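Local coordinates for protein phosphoribosylaminoimidazole carboxylase, ATPase subunit (Thermus thermophilus, PDB 3AW8) that probably catalyses the ATP-dependent carboxylation of 5-aminoimidazole ribonucleotide with bicarbonate to N5-carboxyaminoimidazole ribonucleotide, and binds AMP in an ATP-grasp pocket, at residues L198-H203 with P214-S219; E220-K225 with V250-L255. All coordinates share one frame; numbering follows the deposited sequence.

Interactions 1 and 2 lie on one antiparallel sheet of the ATP-grasp domain, their centres about 11 Å apart, and follow each other directly in the chain: the loop 214-219 of interaction 1 runs straight into the helix that supplies 220-225 to interaction 2. The two contacts also touch through side chains. Leu198 CD1 packs on Leu222 CD2 at 3.5 Å, which joins their apolar parts, and Ser219 CB lies 3.6 Å from Glu252 OE1. The relation to the nucleotide differs. Interaction 1 contains His203 of the AMP pocket, whereas in interaction 2 the nearest atoms of the Leu254 side chain and AMP are about 13 Å apart.

Interaction 1 of 2, residues L198-H203 with P214-S219. With AMP (adenosine monophosphate), chain C.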
loop_
_atom_site.group_PDB
_atom_site.type_symbol
_atom_site.label_atom_id
_atom_site.label_comp_id
_atom_site.label_asym_id
_atom_site.label_seq_id
_atom_site.Cartn_x
_atom_site.Cartn_y
_atom_site.Cartn_z
ATOM N N LEU A 198 -13.726 -14.101 -9.926
ATOM C CA LEU A 198 -14.754 -14.444 -8.958
ATOM C C LEU A 198 -13.979 -14.795 -7.706
ATOM O O LEU A 198 -12.792 -15.093 -7.781
ATOM C CB LEU A 198 -15.573 -15.656 -9.422
ATOM C CG LEU A 198 -16.747 -15.414 -10.380
ATOM C CD1 LEU A 198 -17.315 -16.746 -10.826
ATOM C CD2 LEU A 198 -17.829 -14.587 -9.690
ATOM N N VAL A 199 -14.639 -14.761 -6.558
ATOM C CA VAL A 199 -13.975 -15.075 -5.305
ATOM C C VAL A 199 -14.873 -16.007 -4.508
ATOM O O VAL A 199 -16.093 -15.830 -4.492
ATOM C CB VAL A 199 -13.710 -13.777 -4.480
ATOM C CG1 VAL A 199 -13.064 -14.116 -3.140
ATOM C CG2 VAL A 199 -12.819 -12.833 -5.269
ATOM N N GLU A 200 -14.279 -17.010 -3.866
ATOM C CA GLU A 200 -15.056 -17.932 -3.056
ATOM C C GLU A 200 -15.020 -17.452 -1.613
ATOM O O GLU A 200 -13.945 -17.308 -1.023
ATOM C CB GLU A 200 -14.491 -19.347 -3.142
ATOM C CG GLU A 200 -15.042 -20.265 -2.070
ATOM C CD GLU A 200 -14.614 -21.697 -2.241
ATOM O OE1 GLU A 200 -14.723 -22.457 -1.251
ATOM O OE2 GLU A 200 -14.182 -22.060 -3.362
ATOM N N ASN A 201 -16.194 -17.213 -1.043
ATOM C CA ASN A 201 -16.274 -16.721 0.329
ATOM C C ASN A 201 -16.899 -17.743 1.262
ATOM O O ASN A 201 -17.890 -18.376 0.923
ATOM C CB ASN A 201 -17.086 -15.422 0.358
ATOM C CG ASN A 201 -16.713 -14.486 -0.772
ATOM O OD1 ASN A 201 -17.564 -14.077 -1.566
ATOM N ND2 ASN A 201 -15.427 -14.152 -0.861
ATOM N N ARG A 202 -16.310 -17.907 2.439
ATOM C CA ARG A 202 -16.831 -18.851 3.409
ATOM C C ARG A 202 -17.231 -18.120 4.663
ATOM O O ARG A 202 -16.425 -17.405 5.257
ATOM C CB ARG A 202 -15.787 -19.906 3.756
ATOM C CG ARG A 202 -15.368 -20.733 2.577
ATOM C CD ARG A 202 -14.486 -21.859 3.025
ATOM N NE ARG A 202 -14.066 -22.664 1.890
ATOM C CZ ARG A 202 -13.162 -23.630 1.967
ATOM N NH1 ARG A 202 -12.587 -23.905 3.134
ATOM N NH2 ARG A 202 -12.831 -24.311 0.880
ATOM N N HIS A 203 -18.478 -18.309 5.063
ATOM C CA HIS A 203 -18.997 -17.654 6.243
ATOM C C HIS A 203 -19.154 -18.659 7.361
ATOM O O HIS A 203 -19.274 -19.857 7.115
ATOM C CB HIS A 203 -20.354 -17.027 5.932
ATOM C CG HIS A 203 -20.327 -16.083 4.771
ATOM N ND1 HIS A 203 -19.876 -14.785 4.877
ATOM C CD2 HIS A 203 -20.640 -16.268 3.466
ATOM C CE1 HIS A 203 -19.911 -14.211 3.687
ATOM N NE2 HIS A 203 -20.370 -15.089 2.814
ATOM N N PRO A 214 -8.214 -16.576 -7.152
ATOM C CA PRO A 214 -9.518 -16.568 -7.824
ATOM C C PRO A 214 -10.360 -17.712 -7.271
ATOM O O PRO A 214 -9.827 -18.606 -6.616
ATOM C CB PRO A 214 -9.149 -16.789 -9.286
ATOM C CG PRO A 214 -7.785 -16.189 -9.385
ATOM C CD PRO A 214 -7.129 -16.699 -8.136
ATOM N N ALA A 215 -11.666 -17.697 -7.514
ATOM C CA ALA A 215 -12.508 -18.778 -7.016
ATOM C C ALA A 215 -11.936 -20.102 -7.530
ATOM O O ALA A 215 -11.856 -20.334 -8.740
ATOM C CB ALA A 215 -13.939 -18.595 -7.495
ATOM N N PRO A 216 -11.515 -20.984 -6.614
ATOM C CA PRO A 216 -10.947 -22.283 -6.985
ATOM C C PRO A 216 -11.806 -23.054 -7.980
ATOM O O PRO A 216 -12.935 -23.435 -7.668
ATOM C CB PRO A 216 -10.840 -23.004 -5.646
ATOM C CG PRO A 216 -10.570 -21.888 -4.698
ATOM C CD PRO A 216 -11.551 -20.829 -5.150
ATOM N N GLY A 217 -11.271 -23.268 -9.178
ATOM C CA GLY A 217 -11.992 -24.017 -10.195
ATOM C C GLY A 217 -12.938 -23.226 -11.074
ATOM O O GLY A 217 -13.284 -23.665 -12.173
ATOM N N ALA A 218 -13.361 -22.064 -10.591
ATOM C CA ALA A 218 -14.280 -21.208 -11.331
ATOM C C ALA A 218 -14.210 -21.432 -12.840
ATOM O O ALA A 218 -13.142 -21.341 -13.444
ATOM C CB ALA A 218 -13.994 -19.742 -11.012
ATOM N N SER A 219 -15.356 -21.740 -13.436
ATOM C CA SER A 219 -15.442 -21.953 -14.876
ATOM C C SER A 219 -15.044 -20.683 -15.624
ATOM O O SER A 219 -15.028 -19.596 -15.053
ATOM C CB SER A 219 -16.874 -22.337 -15.262
ATOM O OG SER A 219 -17.134 -22.020 -16.620
HETATM P P AMP C . -26.927 -12.140 5.173
HETATM O O1P AMP C . -25.710 -11.357 4.827
HETATM O O2P AMP C . -27.703 -12.557 3.817
HETATM O O3P AMP C . -27.894 -11.245 6.097
HETATM O "O5'" AMP C . -26.506 -13.477 5.998
HETATM C "C5'" AMP C . -25.676 -14.296 5.154
HETATM C "C4'" AMP C . -25.497 -15.687 5.794
HETATM O "O4'" AMP C . -26.769 -16.413 5.860
HETATM C "C3'" AMP C . -24.517 -16.560 4.990
HETATM O "O3'" AMP C . -23.648 -17.280 5.874
HETATM C "C2'" AMP C . -25.410 -17.490 4.156
HETATM O "O2'" AMP C . -24.823 -18.793 4.027
HETATM C "C1'" AMP C . -26.762 -17.525 4.903
HETATM N N9 AMP C . -27.892 -17.397 3.949
HETATM C C8 AMP C . -28.490 -16.232 3.537
HETATM N N7 AMP C . -29.451 -16.484 2.696
HETATM C C5 AMP C . -29.542 -17.816 2.507
HETATM C C6 AMP C . -30.372 -18.666 1.728
HETATM N N6 AMP C . -31.368 -18.134 0.925
HETATM N N1 AMP C . -30.173 -20.003 1.785
HETATM C C2 AMP C . -29.215 -20.538 2.556
HETATM N N3 AMP C . -28.414 -19.773 3.304
HETATM C C4 AMP C . -28.538 -18.427 3.311
#
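With CG anti to its backbone N (chi1 166°) and the chain extended beyond, Glu200 reaches from its strand to Pro216, crossing the proline at about a right angle, with OE2 3.4 Å from Pro216 CD. Strand 193-204 belongs to the large antiparallel sheet of the ATP-grasp fold and forms a hairpin with strand 207-213; here the chain leaving that hairpin, after a cis peptide bond before Pro214, turns back beside the strand. One backbone bond ties the two segments, Ala215 N to Leu198 O at 2.8 Å. It is bent (140° at the hydrogen), and the N-H comes from above the carbonyl plane. Ala215 points its methyl toward the strand, where CB meets Leu198 CB at 3.9 Å; a small side chain suits this close approach of the backbones. Farther along, Leu198 CD1 reaches Ala218 CB at 4.5 Å, so the leucine spans both ends of the turn.

That turn, Ala215 to Ala218, is of type II and is closed by Ala218 N bonding Ala215 O at 2.9 Å. Proline fits its second position, and glycine its third, since at a phi of 87° a CB on Gly217 would press on the carbonyl O of Pro216. Beyond it, Ser219 is the N-cap of helix 220-237, its OG accepting from the backbone N of Ala221 and Leu222.

The Glu200 carboxylate is shared. Arg202 NE, with OE1 in its guanidinium plane, makes a salt bridge at 3.2 Å, while Arg179 NH2 binds OE2 and also Pro216 O, joining strand and turn through one nitrogen. At the other end of the strand the segment enters the nucleotide pocket, where His203 CB lies 3.3 Å from AMP O3'.

Interaction 2 of 2, residues E220-K225 with V250-L255; sequences EALQKK and VGEELL
Leu222 and Lys225, one helical turn apart, face Leu254 where helix 220-237 packs on the antiparallel sheet of the ATP-grasp fold. Helix 220-225 and strand 253-255 run in the same general direction, their axes 29° apart, and the helix lies over the hairpin of strands 241-250 and 253-260. The apolar part is leucine on leucine: Leu222 CD2 touches Leu254 CD2 at 3.4 Å, branched ends that fill the space between helix and strand.

The polar part is built round Lys225. Its chain stays extended until a bend at chi4 (-70°) sets NZ beside the strand, and it slides past Leu254 in the opposite direction. A lysine suits this edge because its methylenes lie against Leu254 CD1 while the ammonium meets polar groups. Glu253 OE1 accepts a weak hydrogen bond from NZ at 3.3 Å, part of a salt bridge in which the two side chains cross at about a right angle. The stronger polar partner is the hydroxyl of Tyr229, one turn farther along the helix. Leu254 N is as near, 3.2 Å from NZ, but both are donors and no bond forms. An alanine at Lys225 would probably leave the Glu253 carboxylate without its positive mate and take a partner from Tyr229 OH, opening a gap beside Leu254 CB and Glu252 O.

The backbone groups of the turn are met partly within it and partly by side chains outside it. The two-residue turn Gly251-Glu252 is closed by Glu253 N to Val250 O at 2.9 Å and Val250 N to Glu253 O at 3.0 Å. Glycine accommodates the positive phi at its first position, where Gly251 N donates to Asp178 OD1 and Gly251 O accepts from Gln249 NE2. Beside the turn, Lys225 CE rests 3.6 Å from Glu252 O.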
loop_
_atom_site.group_PDB
_atom_site.type_symbol
_atom_site.label_atom_id
_atom_site.label_comp_id
_atom_site.label_asym_id
_atom_site.label_seq_id
_atom_site.Cartn_x
_atom_site.Cartn_y
_atom_site.Cartn_z
ATOM N N GLU A 220 -14.721 -20.821 -16.901
ATOM C CA GLU A 220 -14.352 -19.662 -17.701
ATOM C C GLU A 220 -15.672 -18.995 -18.093
ATOM O O GLU A 220 -15.761 -17.774 -18.229
ATOM C CB GLU A 220 -13.565 -20.112 -18.938
ATOM C CG GLU A 220 -12.627 -19.059 -19.523
ATOM C CD GLU A 220 -13.315 -18.100 -20.488
ATOM O OE1 GLU A 220 -14.302 -17.443 -20.092
ATOM O OE2 GLU A 220 -12.860 -18.001 -21.650
ATOM N N ALA A 221 -16.709 -19.808 -18.253
ATOM C CA ALA A 221 -18.019 -19.285 -18.608
ATOM C C ALA A 221 -18.667 -18.710 -17.352
ATOM O O ALA A 221 -19.446 -17.755 -17.421
ATOM C CB ALA A 221 -18.885 -20.388 -19.193
ATOM N N LEU A 222 -18.339 -19.296 -16.202
ATOM C CA LEU A 222 -18.885 -18.826 -14.936
ATOM C C LEU A 222 -18.487 -17.363 -14.773
ATOM O O LEU A 222 -19.300 -16.535 -14.366
ATOM C CB LEU A 222 -18.337 -19.649 -13.766
ATOM C CG LEU A 222 -19.331 -19.927 -12.630
ATOM C CD1 LEU A 222 -18.633 -20.628 -11.471
ATOM C CD2 LEU A 222 -19.945 -18.623 -12.163
ATOM N N GLN A 223 -17.235 -17.049 -15.104
ATOM C CA GLN A 223 -16.733 -15.680 -15.007
ATOM C C GLN A 223 -17.581 -14.729 -15.840
ATOM O O GLN A 223 -18.124 -13.749 -15.323
ATOM C CB GLN A 223 -15.277 -15.598 -15.479
ATOM C CG GLN A 223 -14.265 -15.455 -14.352
ATOM C CD GLN A 223 -14.427 -14.159 -13.575
ATOM O OE1 GLN A 223 -14.184 -14.116 -12.376
ATOM N NE2 GLN A 223 -14.826 -13.098 -14.260
ATOM N N LYS A 224 -17.686 -15.020 -17.133
ATOM C CA LYS A 224 -18.466 -14.188 -18.038
ATOM C C LYS A 224 -19.900 -14.046 -17.547
ATOM O O LYS A 224 -20.515 -12.987 -17.683
ATOM C CB LYS A 224 -18.448 -14.794 -19.442
ATOM C CG LYS A 224 -17.358 -14.242 -20.355
ATOM C CD LYS A 224 -15.967 -14.377 -19.747
ATOM C CE LYS A 224 -14.908 -13.772 -20.667
ATOM N NZ LYS A 224 -15.191 -12.343 -20.996
ATOM N N LYS A 225 -20.420 -15.126 -16.971
ATOM C CA LYS A 225 -21.782 -15.157 -16.450
ATOM C C LYS A 225 -21.930 -14.063 -15.388
ATOM O O LYS A 225 -22.796 -13.185 -15.492
ATOM C CB LYS A 225 -22.061 -16.549 -15.851
ATOM C CG LYS A 225 -23.541 -16.934 -15.693
ATOM C CD LYS A 225 -23.670 -18.429 -15.346
ATOM C CE LYS A 225 -25.121 -18.903 -15.218
ATOM N NZ LYS A 225 -25.840 -18.373 -14.018
ATOM N N VAL A 250 -24.867 -22.949 -7.397
ATOM C CA VAL A 250 -25.510 -24.257 -7.365
ATOM C C VAL A 250 -25.221 -24.862 -8.735
ATOM O O VAL A 250 -25.765 -24.416 -9.753
ATOM C CB VAL A 250 -27.043 -24.145 -7.154
ATOM C CG1 VAL A 250 -27.621 -25.512 -6.813
ATOM C CG2 VAL A 250 -27.350 -23.158 -6.046
ATOM N N GLY A 251 -24.339 -25.855 -8.755
ATOM C CA GLY A 251 -23.962 -26.482 -10.006
ATOM C C GLY A 251 -23.158 -25.510 -10.847
ATOM O O GLY A 251 -21.983 -25.257 -10.574
ATOM N N GLU A 252 -23.796 -24.970 -11.878
ATOM C CA GLU A 252 -23.163 -24.007 -12.766
ATOM C C GLU A 252 -24.076 -22.802 -12.865
ATOM O O GLU A 252 -24.023 -22.027 -13.826
ATOM C CB GLU A 252 -22.936 -24.610 -14.152
ATOM C CG GLU A 252 -21.738 -25.541 -14.218
ATOM C CD GLU A 252 -20.447 -24.861 -13.776
ATOM O OE1 GLU A 252 -20.042 -23.859 -14.412
ATOM O OE2 GLU A 252 -19.838 -25.329 -12.787
ATOM N N GLU A 253 -24.921 -22.655 -11.853
ATOM C CA GLU A 253 -25.849 -21.541 -11.795
ATOM C C GLU A 253 -25.477 -20.556 -10.698
ATOM O O GLU A 253 -24.936 -20.936 -9.655
ATOM C CB GLU A 253 -27.275 -22.054 -11.581
ATOM C CG GLU A 253 -27.886 -22.624 -12.842
ATOM C CD GLU A 253 -27.792 -21.648 -14.005
ATOM O OE1 GLU A 253 -28.326 -20.519 -13.878
ATOM O OE2 GLU A 253 -27.181 -22.006 -15.038
ATOM N N LEU A 254 -25.759 -19.285 -10.958
ATOM C CA LEU A 254 -25.480 -18.217 -10.013
ATOM C C LEU A 254 -26.796 -17.547 -9.632
ATOM O O LEU A 254 -27.536 -17.084 -10.501
ATOM C CB LEU A 254 -24.548 -17.173 -10.644
ATOM C CG LEU A 254 -23.115 -17.542 -11.036
ATOM C CD1 LEU A 254 -22.454 -16.344 -11.697
ATOM C CD2 LEU A 254 -22.328 -17.971 -9.807
ATOM N N LEU A 255 -27.084 -17.510 -8.335
ATOM C CA LEU A 255 -28.300 -16.878 -7.831
ATOM C C LEU A 255 -27.915 -15.651 -6.998
ATOM O O LEU A 255 -27.247 -15.776 -5.968
ATOM C CB LEU A 255 -29.082 -17.856 -6.952
ATOM C CG LEU A 255 -29.388 -19.245 -7.516
ATOM C CD1 LEU A 255 -30.152 -20.049 -6.476
ATOM C CD2 LEU A 255 -30.191 -19.124 -8.802
#